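PDB 6XFR: Lactamase_B domain-containing protein, which probably hydrolyses beta-lactam antibiotics to substituted beta-amino acids with the help of zinc, as a class B metallo-beta-lactamase of subclass B1. Local coordinates for residues 16-21 with 33-39; 154-160 with 196-202; 161-167 with 209-214. All coordinates share one frame; numbering follows the deposited sequence.

Contact 1 (16-21 with 33-39); sequences KVWIHT and SHGLIVS
The imidazole of H20 lies across the backbone of G35. One face of the ring receives the G35 CA in a CH-pi contact, 3.4 Å from the ring centroid and offset toward the rim. At the ring edge, in plane, stand the carbonyl L36 O and a water, which is hydrogen-bonded to H20 ND1 and also donates to S33 O. H20 reaches this place because its CG sits between the backbone N and the carbonyl carbon (chi1 61°), which folds the ring over the partner strand at a position with no side chain of its own. The W18 indole meets the same strand by its edge: I37 O lies in the ring plane, and W18 CZ3 touches S39 CB at 3.5 Å. H34 presents an edge too, with T21 OG1 in plane and hydrogen-bonded to ND1.

These groups decorate a beta hairpin, strands 17-25 and 30-40, in one of the two sheets of the alpha-beta/beta-alpha sandwich that defines the metallo-beta-lactamase fold. W18-I37 and H20-G35 are the antiparallel hydrogen-bonded pairs. W18 N donates to I37 O at 2.8 Å and I37 N returns a bond to W18 O; H20 and G35 exchange the same pair of bonds, and S39 N donates to K16 O where segment 16-21 begins.

The surface bearing W18, H20 and I37 turns to helix 53-67, where W18 meets W62 edge-to-face. On the reverse surface, L36 CD2 touches V17 CG1 at 3.9 Å. The same L36 CD2 is 3.6 Å from I19 CG1. V17 and V38 from this surface pack on L150 of strand 147-150, in the second sheet.

Contact 2 (154-160 with 196-202); sequences KILFGGC and KVVVPSH. With ZN (zinc ion), chain O.
L156 bonds through both its backbone N and its O: the N donates to V197 O at 2.8 Å, and the O accepts from V199 N. G158 N then continues the ladder to V199 O, and K196 N opens it at K154 O. The pattern is that of two parallel strands, their axes inclined by 20°.

Apolar contacts sit on both surfaces of the pair. L156 CD2 approaches V198 CG2 on one. On the other, I155 lies near V197 and V199, and F157 CD1 meets V199 CB at 3.7 Å; the phenyl ring is carried there by a CG anti to the backbone N (chi1 180°), while the N of G159 hangs over the centre of one face.

The two strands form a beta-alpha-beta unit, linked through helix 181-191, and each segment delivers a zinc ligand at its last residue. C160 SG binds the zinc ion at 2.4 Å, and H202 NE2 does so at 2.0 Å. Water 2 and D82 OD2 complete this second zinc site of the B1 enzyme.

One second-shell bond positions H202: its ND1, remote from the metal, is hydrogen-bonded to P32 O, which fixes the rotation of the imidazole. In a separate bond nearby, S201 OG is held by K83 NZ, and S201 CB lies over the centre of one face of the H202 ring.

Contact 3 (161-167 with 209-214); sequences LVKDLQA and SLLSHT
T214 OG1 is engaged from two directions: K163 N donates to it at 2.9 Å, and the hydroxyl in turn donates to L210 O one helical turn back. Since T214 N also donates to L210 O, that carbonyl takes two bonds. The loop after strand 155-159, with its type I beta turn and Asx turn, is thus pinned to helix 209-217 of the metallo-beta-lactamase fold, next to the edge strand 197-200.

The beta turn runs from D164 to A167. D164 OD2 accepts from Q166 N to form the Asx turn; the N-H approaches from above the carboxylate plane. Within the same contact, L165 and L210 cross at about a right angle, with L165 CG 3.8 Å from L210 CD1. L165 CD2 also reaches H213 CB, and V162 CG1 lies on L210 CB at 3.8 Å. L210 and V162 both go on to V198 of the neighbouring strand, while L165 packs on I13 of the second subunit.

H213 takes hold of A167, the last residue of the turn. The side chain swings away from its own backbone N (chi1 174°), so that the ring stands out from the helix toward the loop, and L165 O lies over one face, offset to the rim. H213 NE2 donates to A167 O at 2.8 Å in a bent bond (143°), with the oxygen only 3° out of the imidazole plane.

Overall arrangement
Contacts 1 and 2 lie with their centres about 10 Å apart and meet directly: H34 N probably donates to S201 O at 2.9 Å, and S33 OG touches H202 CE1 at 3.4 Å. The S33 side chain is about 5 Å from a bound zinc ion, so the hairpin sheet abuts the active site. Contact 3 sits beyond contact 2, again about 10 Å between centres, where L210 CD2 and P200 CG approach to 3.5 Å. Segment 161-167 directly follows C160, so its loop leaves straight from a zinc ligand. Contacts 1 and 3 do not touch: their nearest atoms are about 7 Å apart, with contact 2, which touches both, between them.

Contact 1 (16-21 with 33-39)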
loop_
_atom_site.group_PDB
_atom_site.type_symbol
_atom_site.label_atom_id
_atom_site.label_comp_id
_atom_site.label_asym_id
_atom_site.label_seq_id
_atom_site.Cartn_x
_atom_site.Cartn_y
_atom_site.Cartn_z
ATOM N N LYS B 16 -6.793 12.428 1.763
ATOM C CA LYS B 16 -6.388 13.217 2.930
ATOM C C LYS B 16 -5.492 12.457 3.919
ATOM O O LYS B 16 -5.297 12.929 5.050
ATOM C CB LYS B 16 -7.626 13.722 3.688
ATOM C CG LYS B 16 -8.517 14.697 2.936
ATOM C CD LYS B 16 -7.757 15.911 2.493
ATOM C CE LYS B 16 -8.703 16.933 1.897
ATOM N NZ LYS B 16 -7.995 17.713 0.838
ATOM N N VAL B 17 -4.942 11.301 3.539
ATOM C CA VAL B 17 -4.158 10.446 4.436
ATOM C C VAL B 17 -2.804 10.164 3.793
ATOM O O VAL B 17 -2.725 9.812 2.607
ATOM C CB VAL B 17 -4.869 9.116 4.759
ATOM C CG1 VAL B 17 -4.041 8.262 5.754
ATOM C CG2 VAL B 17 -6.305 9.355 5.222
ATOM N N TRP B 18 -1.748 10.359 4.567
ATOM C CA TRP B 18 -0.388 10.020 4.200
ATOM C C TRP B 18 0.184 9.019 5.190
ATOM O O TRP B 18 -0.256 8.926 6.331
ATOM C CB TRP B 18 0.508 11.253 4.185
ATOM C CG TRP B 18 0.266 12.233 3.062
ATOM C CD1 TRP B 18 1.021 12.383 1.923
ATOM C CD2 TRP B 18 -0.751 13.251 2.999
ATOM N NE1 TRP B 18 0.527 13.415 1.155
ATOM C CE2 TRP B 18 -0.556 13.966 1.791
ATOM C CE3 TRP B 18 -1.815 13.617 3.834
ATOM C CZ2 TRP B 18 -1.399 15.017 1.394
ATOM C CZ3 TRP B 18 -2.645 14.676 3.431
ATOM C CH2 TRP B 18 -2.429 15.351 2.220
ATOM N N ILE B 19 1.205 8.289 4.756
ATOM C CA ILE B 19 2.016 7.478 5.647
ATOM C C ILE B 19 3.399 8.090 5.656
ATOM O O ILE B 19 3.996 8.270 4.591
ATOM C CB ILE B 19 2.078 6.007 5.216
ATOM C CG1 ILE B 19 0.716 5.332 5.444
ATOM C CG2 ILE B 19 3.149 5.277 6.001
ATOM C CD1 ILE B 19 0.515 4.087 4.606
ATOM N N HIS B 20 3.881 8.463 6.845
ATOM C CA HIS B 20 5.264 8.872 7.001
ATOM C C HIS B 20 6.072 7.659 7.428
ATOM O O HIS B 20 5.577 6.809 8.187
ATOM C CB HIS B 20 5.416 10.040 8.000
ATOM C CG HIS B 20 4.949 9.761 9.405
ATOM N ND1 HIS B 20 5.751 9.160 10.357
ATOM C CD2 HIS B 20 3.785 10.068 10.037
ATOM C CE1 HIS B 20 5.083 9.066 11.495
ATOM N NE2 HIS B 20 3.889 9.610 11.332
ATOM N N THR B 21 7.292 7.547 6.885
ATOM C CA THR B 21 8.154 6.398 7.155
ATOM C C THR B 21 9.512 6.924 7.574
ATOM O O THR B 21 10.150 7.681 6.838
ATOM C CB THR B 21 8.286 5.426 5.964
ATOM O OG1 THR B 21 7.008 4.861 5.656
ATOM C CG2 THR B 21 9.216 4.268 6.326
ATOM N N SER B 33 9.698 2.673 10.013
ATOM C CA SER B 33 8.647 2.901 10.991
ATOM C C SER B 33 7.587 3.795 10.361
ATOM O O SER B 33 7.907 4.866 9.826
ATOM C CB SER B 33 9.199 3.530 12.274
ATOM O OG SER B 33 8.411 3.103 13.380
ATOM N N HIS B 34 6.346 3.325 10.364
ATOM C CA HIS B 34 5.260 4.029 9.702
ATOM C C HIS B 34 4.395 4.755 10.727
ATOM O O HIS B 34 4.127 4.233 11.818
ATOM C CB HIS B 34 4.407 3.062 8.875
ATOM C CG HIS B 34 5.192 2.305 7.858
ATOM N ND1 HIS B 34 6.014 2.930 6.943
ATOM C CD2 HIS B 34 5.293 0.979 7.608
ATOM C CE1 HIS B 34 6.590 2.020 6.173
ATOM N NE2 HIS B 34 6.167 0.829 6.554
ATOM N N GLY B 35 4.013 5.991 10.385
ATOM C CA GLY B 35 2.920 6.680 11.040
ATOM C C GLY B 35 1.962 7.209 9.985
ATOM O O GLY B 35 2.173 7.022 8.786
ATOM N N LEU B 36 0.921 7.895 10.452
ATOM C CA LEU B 36 -0.037 8.554 9.569
ATOM C C LEU B 36 0.021 10.063 9.746
ATOM O O LEU B 36 0.294 10.580 10.840
ATOM C CB LEU B 36 -1.470 8.125 9.847
ATOM C CG LEU B 36 -1.938 6.735 9.478
ATOM C CD1 LEU B 36 -3.474 6.668 9.634
ATOM C CD2 LEU B 36 -1.504 6.428 8.064
ATOM N N ILE B 37 -0.260 10.759 8.649
ATOM C CA ILE B 37 -0.660 12.162 8.668
ATOM C C ILE B 37 -2.048 12.219 8.063
ATOM O O ILE B 37 -2.311 11.554 7.059
ATOM C CB ILE B 37 0.302 13.065 7.879
ATOM C CG1 ILE B 37 1.745 12.588 8.024
ATOM C CG2 ILE B 37 0.107 14.526 8.284
ATOM C CD1 ILE B 37 2.695 13.318 7.142
ATOM N N VAL B 38 -2.947 12.937 8.718
ATOM C CA VAL B 38 -4.293 13.175 8.214
ATOM C C VAL B 38 -4.537 14.672 8.097
ATOM O O VAL B 38 -4.359 15.424 9.066
ATOM C CB VAL B 38 -5.346 12.471 9.080
ATOM C CG1 VAL B 38 -6.724 12.669 8.472
ATOM C CG2 VAL B 38 -5.010 10.989 9.090
ATOM N N SER B 39 -4.942 15.093 6.903
ATOM C CA SER B 39 -5.240 16.489 6.620
ATOM C C SER B 39 -6.730 16.728 6.804
ATOM O O SER B 39 -7.547 15.908 6.383
ATOM C CB SER B 39 -4.802 16.865 5.201
ATOM O OG SER B 39 -4.840 18.274 5.032
HETATM O O HOH W 1 8.017 7.565 10.894
#

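Contact 2 (154-160 with 196-202)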
loop_
_atom_site.group_PDB
_atom_site.type_symbol
_atom_site.label_atom_id
_atom_site.label_comp_id
_atom_site.label_asym_id
_atom_site.label_seq_id
_atom_site.Cartn_x
_atom_site.Cartn_y
_atom_site.Cartn_z
ATOM N N LYS B 154 -12.167 4.069 6.147
ATOM C CA LYS B 154 -12.014 2.668 6.571
ATOM C C LYS B 154 -10.547 2.224 6.564
ATOM O O LYS B 154 -10.182 1.168 6.038
ATOM C CB LYS B 154 -12.881 1.742 5.716
ATOM C CG LYS B 154 -14.327 2.193 5.617
ATOM C CD LYS B 154 -15.275 1.038 5.837
ATOM C CE LYS B 154 -16.683 1.529 5.989
ATOM N NZ LYS B 154 -17.383 1.348 4.683
ATOM N N ILE B 155 -9.713 3.019 7.219
ATOM C CA ILE B 155 -8.285 2.779 7.339
ATOM C C ILE B 155 -7.971 2.476 8.803
ATOM O O ILE B 155 -8.289 3.279 9.692
ATOM C CB ILE B 155 -7.491 4.003 6.861
ATOM C CG1 ILE B 155 -7.689 4.228 5.358
ATOM C CG2 ILE B 155 -6.002 3.845 7.214
ATOM C CD1 ILE B 155 -6.724 5.255 4.733
ATOM N N LEU B 156 -7.335 1.337 9.055
ATOM C CA LEU B 156 -6.976 0.938 10.410
ATOM C C LEU B 156 -5.460 0.960 10.564
ATOM O O LEU B 156 -4.749 0.224 9.874
ATOM C CB LEU B 156 -7.518 -0.448 10.736
ATOM C CG LEU B 156 -6.939 -0.988 12.037
ATOM C CD1 LEU B 156 -7.524 -0.246 13.228
ATOM C CD2 LEU B 156 -7.158 -2.528 12.138
ATOM N N PHE B 157 -4.971 1.817 11.445
ATOM C CA PHE B 157 -3.555 1.871 11.808
ATOM C C PHE B 157 -3.319 1.033 13.061
ATOM O O PHE B 157 -3.883 1.332 14.125
ATOM C CB PHE B 157 -3.098 3.297 12.071
ATOM C CG PHE B 157 -1.678 3.385 12.448
ATOM C CD1 PHE B 157 -0.687 3.255 11.476
ATOM C CD2 PHE B 157 -1.310 3.588 13.757
ATOM C CE1 PHE B 157 0.661 3.324 11.802
ATOM C CE2 PHE B 157 0.042 3.657 14.094
ATOM C CZ PHE B 157 1.030 3.531 13.098
ATOM N N GLY B 158 -2.543 -0.042 12.912
ATOM C CA GLY B 158 -2.274 -1.010 13.956
ATOM C C GLY B 158 -0.912 -0.939 14.606
ATOM O O GLY B 158 -0.623 -1.765 15.471
ATOM N N GLY B 159 -0.032 -0.046 14.169
ATOM C CA GLY B 159 1.273 0.113 14.792
ATOM C C GLY B 159 2.018 -1.197 14.895
ATOM O O GLY B 159 1.857 -2.092 14.052
ATOM N N CYS B 160 2.796 -1.354 15.963
ATOM C CA CYS B 160 3.573 -2.574 16.084
ATOM C C CYS B 160 2.731 -3.744 16.595
ATOM O O CYS B 160 3.241 -4.871 16.653
ATOM C CB CYS B 160 4.779 -2.335 17.013
ATOM S SG CYS B 160 5.608 -0.727 16.775
ATOM N N LYS B 196 -10.557 -1.420 5.091
ATOM C CA LYS B 196 -10.012 -1.640 3.755
ATOM C C LYS B 196 -8.495 -1.695 3.747
ATOM O O LYS B 196 -7.911 -2.511 3.036
ATOM C CB LYS B 196 -10.479 -0.544 2.800
ATOM C CG LYS B 196 -11.963 -0.485 2.571
ATOM C CD LYS B 196 -12.258 0.230 1.286
ATOM C CE LYS B 196 -12.391 1.729 1.426
ATOM N NZ LYS B 196 -12.484 2.367 0.065
ATOM N N VAL B 197 -7.836 -0.838 4.512
ATOM C CA VAL B 197 -6.380 -0.807 4.630
ATOM C C VAL B 197 -6.030 -1.010 6.099
ATOM O O VAL B 197 -6.707 -0.458 6.980
ATOM C CB VAL B 197 -5.755 0.519 4.134
ATOM C CG1 VAL B 197 -4.237 0.385 4.000
ATOM C CG2 VAL B 197 -6.376 0.994 2.851
ATOM N N VAL B 198 -4.991 -1.817 6.354
ATOM C CA VAL B 198 -4.418 -2.022 7.687
ATOM C C VAL B 198 -2.936 -1.663 7.642
ATOM O O VAL B 198 -2.178 -2.250 6.854
ATOM C CB VAL B 198 -4.618 -3.463 8.160
ATOM C CG1 VAL B 198 -3.877 -3.711 9.502
ATOM C CG2 VAL B 198 -6.130 -3.775 8.224
ATOM N N VAL B 199 -2.522 -0.692 8.447
ATOM C CA VAL B 199 -1.153 -0.171 8.346
ATOM C C VAL B 199 -0.342 -0.709 9.520
ATOM O O VAL B 199 -0.636 -0.373 10.673
ATOM C CB VAL B 199 -1.104 1.353 8.290
ATOM C CG1 VAL B 199 0.314 1.758 7.915
ATOM C CG2 VAL B 199 -2.110 1.875 7.279
ATOM N N PRO B 200 0.664 -1.531 9.277
ATOM C CA PRO B 200 1.583 -1.951 10.334
ATOM C C PRO B 200 2.697 -0.926 10.512
ATOM O O PRO B 200 2.822 0.050 9.774
ATOM C CB PRO B 200 2.141 -3.267 9.794
ATOM C CG PRO B 200 2.199 -3.026 8.315
ATOM C CD PRO B 200 0.999 -2.131 7.978
ATOM N N SER B 201 3.558 -1.196 11.480
ATOM C CA SER B 201 4.620 -0.236 11.698
ATOM C C SER B 201 5.840 -0.507 10.841
ATOM O O SER B 201 6.452 0.437 10.340
ATOM C CB SER B 201 5.039 -0.238 13.168
ATOM O OG SER B 201 4.249 0.688 13.847
ATOM N N HIS B 202 6.202 -1.770 10.654
ATOM C CA HIS B 202 7.549 -2.100 10.214
ATOM C C HIS B 202 7.574 -2.914 8.917
ATOM O O HIS B 202 8.554 -3.611 8.621
ATOM C CB HIS B 202 8.276 -2.811 11.353
ATOM C CG HIS B 202 8.344 -1.998 12.612
ATOM N ND1 HIS B 202 8.897 -0.736 12.646
ATOM C CD2 HIS B 202 7.919 -2.256 13.870
ATOM C CE1 HIS B 202 8.815 -0.255 13.872
ATOM N NE2 HIS B 202 8.231 -1.161 14.636
HETATM ZN ZN ZN O . 7.926 -1.084 16.587
HETATM O O HOH W 2 8.289 -3.364 16.647
#

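Contact 3 (161-167 with 209-214)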
loop_
_atom_site.group_PDB
_atom_site.type_symbol
_atom_site.label_atom_id
_atom_site.label_comp_id
_atom_site.label_asym_id
_atom_site.label_seq_id
_atom_site.Cartn_x
_atom_site.Cartn_y
_atom_site.Cartn_z
ATOM N N LEU B 161 1.428 -3.526 16.845
ATOM C CA LEU B 161 0.520 -4.621 17.191
ATOM C C LEU B 161 0.266 -5.557 16.007
ATOM O O LEU B 161 -0.011 -6.748 16.202
ATOM C CB LEU B 161 -0.803 -4.045 17.698
ATOM C CG LEU B 161 -1.812 -4.984 18.387
ATOM C CD1 LEU B 161 -1.165 -5.758 19.551
ATOM C CD2 LEU B 161 -3.043 -4.203 18.872
ATOM N N VAL B 162 0.349 -5.035 14.783
ATOM C CA VAL B 162 0.104 -5.790 13.555
ATOM C C VAL B 162 1.420 -5.968 12.819
ATOM O O VAL B 162 2.222 -5.034 12.736
ATOM C CB VAL B 162 -0.915 -5.067 12.655
ATOM C CG1 VAL B 162 -1.234 -5.936 11.425
ATOM C CG2 VAL B 162 -2.185 -4.714 13.445
ATOM N N LYS B 163 1.621 -7.139 12.237
ATOM C CA LYS B 163 2.805 -7.388 11.428
ATOM C C LYS B 163 2.424 -7.426 9.950
ATOM O O LYS B 163 1.269 -7.683 9.591
ATOM C CB LYS B 163 3.484 -8.695 11.854
ATOM C CG LYS B 163 4.141 -8.620 13.225
ATOM C CD LYS B 163 5.613 -9.031 13.194
ATOM C CE LYS B 163 6.524 -7.854 12.905
ATOM N NZ LYS B 163 6.446 -6.872 14.017
ATOM N N ASP B 164 3.399 -7.118 9.092
ATOM C CA ASP B 164 3.181 -7.164 7.651
ATOM C C ASP B 164 3.253 -8.610 7.153
ATOM O O ASP B 164 3.758 -9.517 7.840
ATOM C CB ASP B 164 4.188 -6.280 6.883
ATOM C CG ASP B 164 5.626 -6.842 6.869
ATOM O OD1 ASP B 164 6.411 -6.495 7.776
ATOM O OD2 ASP B 164 6.002 -7.610 5.949
ATOM N N LEU B 165 2.717 -8.818 5.939
ATOM C CA LEU B 165 2.518 -10.167 5.399
ATOM C C LEU B 165 3.824 -10.890 5.064
ATOM O O LEU B 165 3.810 -12.121 4.882
ATOM C CB LEU B 165 1.612 -10.095 4.172
ATOM C CG LEU B 165 0.157 -9.744 4.474
ATOM C CD1 LEU B 165 -0.577 -9.530 3.188
ATOM C CD2 LEU B 165 -0.465 -10.841 5.267
ATOM N N GLN B 166 4.945 -10.170 5.007
ATOM C CA GLN B 166 6.248 -10.778 4.786
ATOM C C GLN B 166 7.077 -10.936 6.059
ATOM O O GLN B 166 8.228 -11.372 5.976
ATOM C CB GLN B 166 7.022 -9.980 3.732
ATOM C CG GLN B 166 6.548 -10.310 2.334
ATOM C CD GLN B 166 7.279 -9.535 1.274
ATOM O OE1 GLN B 166 7.529 -8.330 1.441
ATOM N NE2 GLN B 166 7.635 -10.220 0.158
ATOM N N ALA B 167 6.545 -10.582 7.225
ATOM C CA ALA B 167 7.235 -10.887 8.480
ATOM C C ALA B 167 7.156 -12.386 8.761
ATOM O O ALA B 167 6.086 -12.994 8.639
ATOM C CB ALA B 167 6.620 -10.095 9.640
ATOM N N SER B 209 -5.858 -9.183 5.631
ATOM C CA SER B 209 -4.938 -10.312 5.695
ATOM C C SER B 209 -3.814 -10.078 6.698
ATOM O O SER B 209 -3.214 -11.042 7.177
ATOM C CB SER B 209 -4.317 -10.570 4.312
ATOM O OG SER B 209 -5.161 -11.276 3.410
ATOM N N LEU B 210 -3.478 -8.818 6.993
ATOM C CA LEU B 210 -2.445 -8.539 7.988
ATOM C C LEU B 210 -2.875 -8.969 9.395
ATOM O O LEU B 210 -2.022 -9.247 10.254
ATOM C CB LEU B 210 -2.079 -7.057 7.936
ATOM C CG LEU B 210 -0.909 -6.720 7.027
ATOM C CD1 LEU B 210 -1.375 -6.494 5.602
ATOM C CD2 LEU B 210 -0.141 -5.523 7.520
ATOM N N LEU B 211 -4.176 -8.987 9.676
ATOM C CA LEU B 211 -4.619 -9.467 10.978
ATOM C C LEU B 211 -4.515 -10.979 11.046
ATOM O O LEU B 211 -3.910 -11.530 11.979
ATOM C CB LEU B 211 -6.045 -9.022 11.270
ATOM C CG LEU B 211 -6.239 -7.520 11.050
ATOM C CD1 LEU B 211 -7.734 -7.158 11.123
ATOM C CD2 LEU B 211 -5.393 -6.710 12.051
ATOM N N SER B 212 -5.052 -11.674 10.041
ATOM C CA SER B 212 -4.943 -13.129 10.086
ATOM C C SER B 212 -3.486 -13.593 10.059
ATOM O O SER B 212 -3.152 -14.554 10.759
ATOM C CB SER B 212 -5.751 -13.777 8.955
ATOM O OG SER B 212 -5.714 -13.003 7.786
ATOM N N HIS B 213 -2.596 -12.903 9.319
ATOM C CA HIS B 213 -1.186 -13.310 9.298
ATOM C C HIS B 213 -0.539 -13.105 10.665
ATOM O O HIS B 213 0.290 -13.919 11.102
ATOM C CB HIS B 213 -0.400 -12.563 8.209
ATOM C CG HIS B 213 1.082 -12.827 8.228
ATOM N ND1 HIS B 213 1.627 -14.063 7.949
ATOM C CD2 HIS B 213 2.135 -12.005 8.483
ATOM C CE1 HIS B 213 2.945 -14.001 8.054
ATOM N NE2 HIS B 213 3.282 -12.761 8.363
ATOM N N THR B 214 -0.871 -12.011 11.342
ATOM C CA THR B 214 -0.342 -11.834 12.683
ATOM C C THR B 214 -0.865 -12.919 13.619
ATOM O O THR B 214 -0.083 -13.557 14.333
ATOM C CB THR B 214 -0.698 -10.441 13.180
ATOM O OG1 THR B 214 -0.018 -9.478 12.347
ATOM C CG2 THR B 214 -0.295 -10.265 14.636
#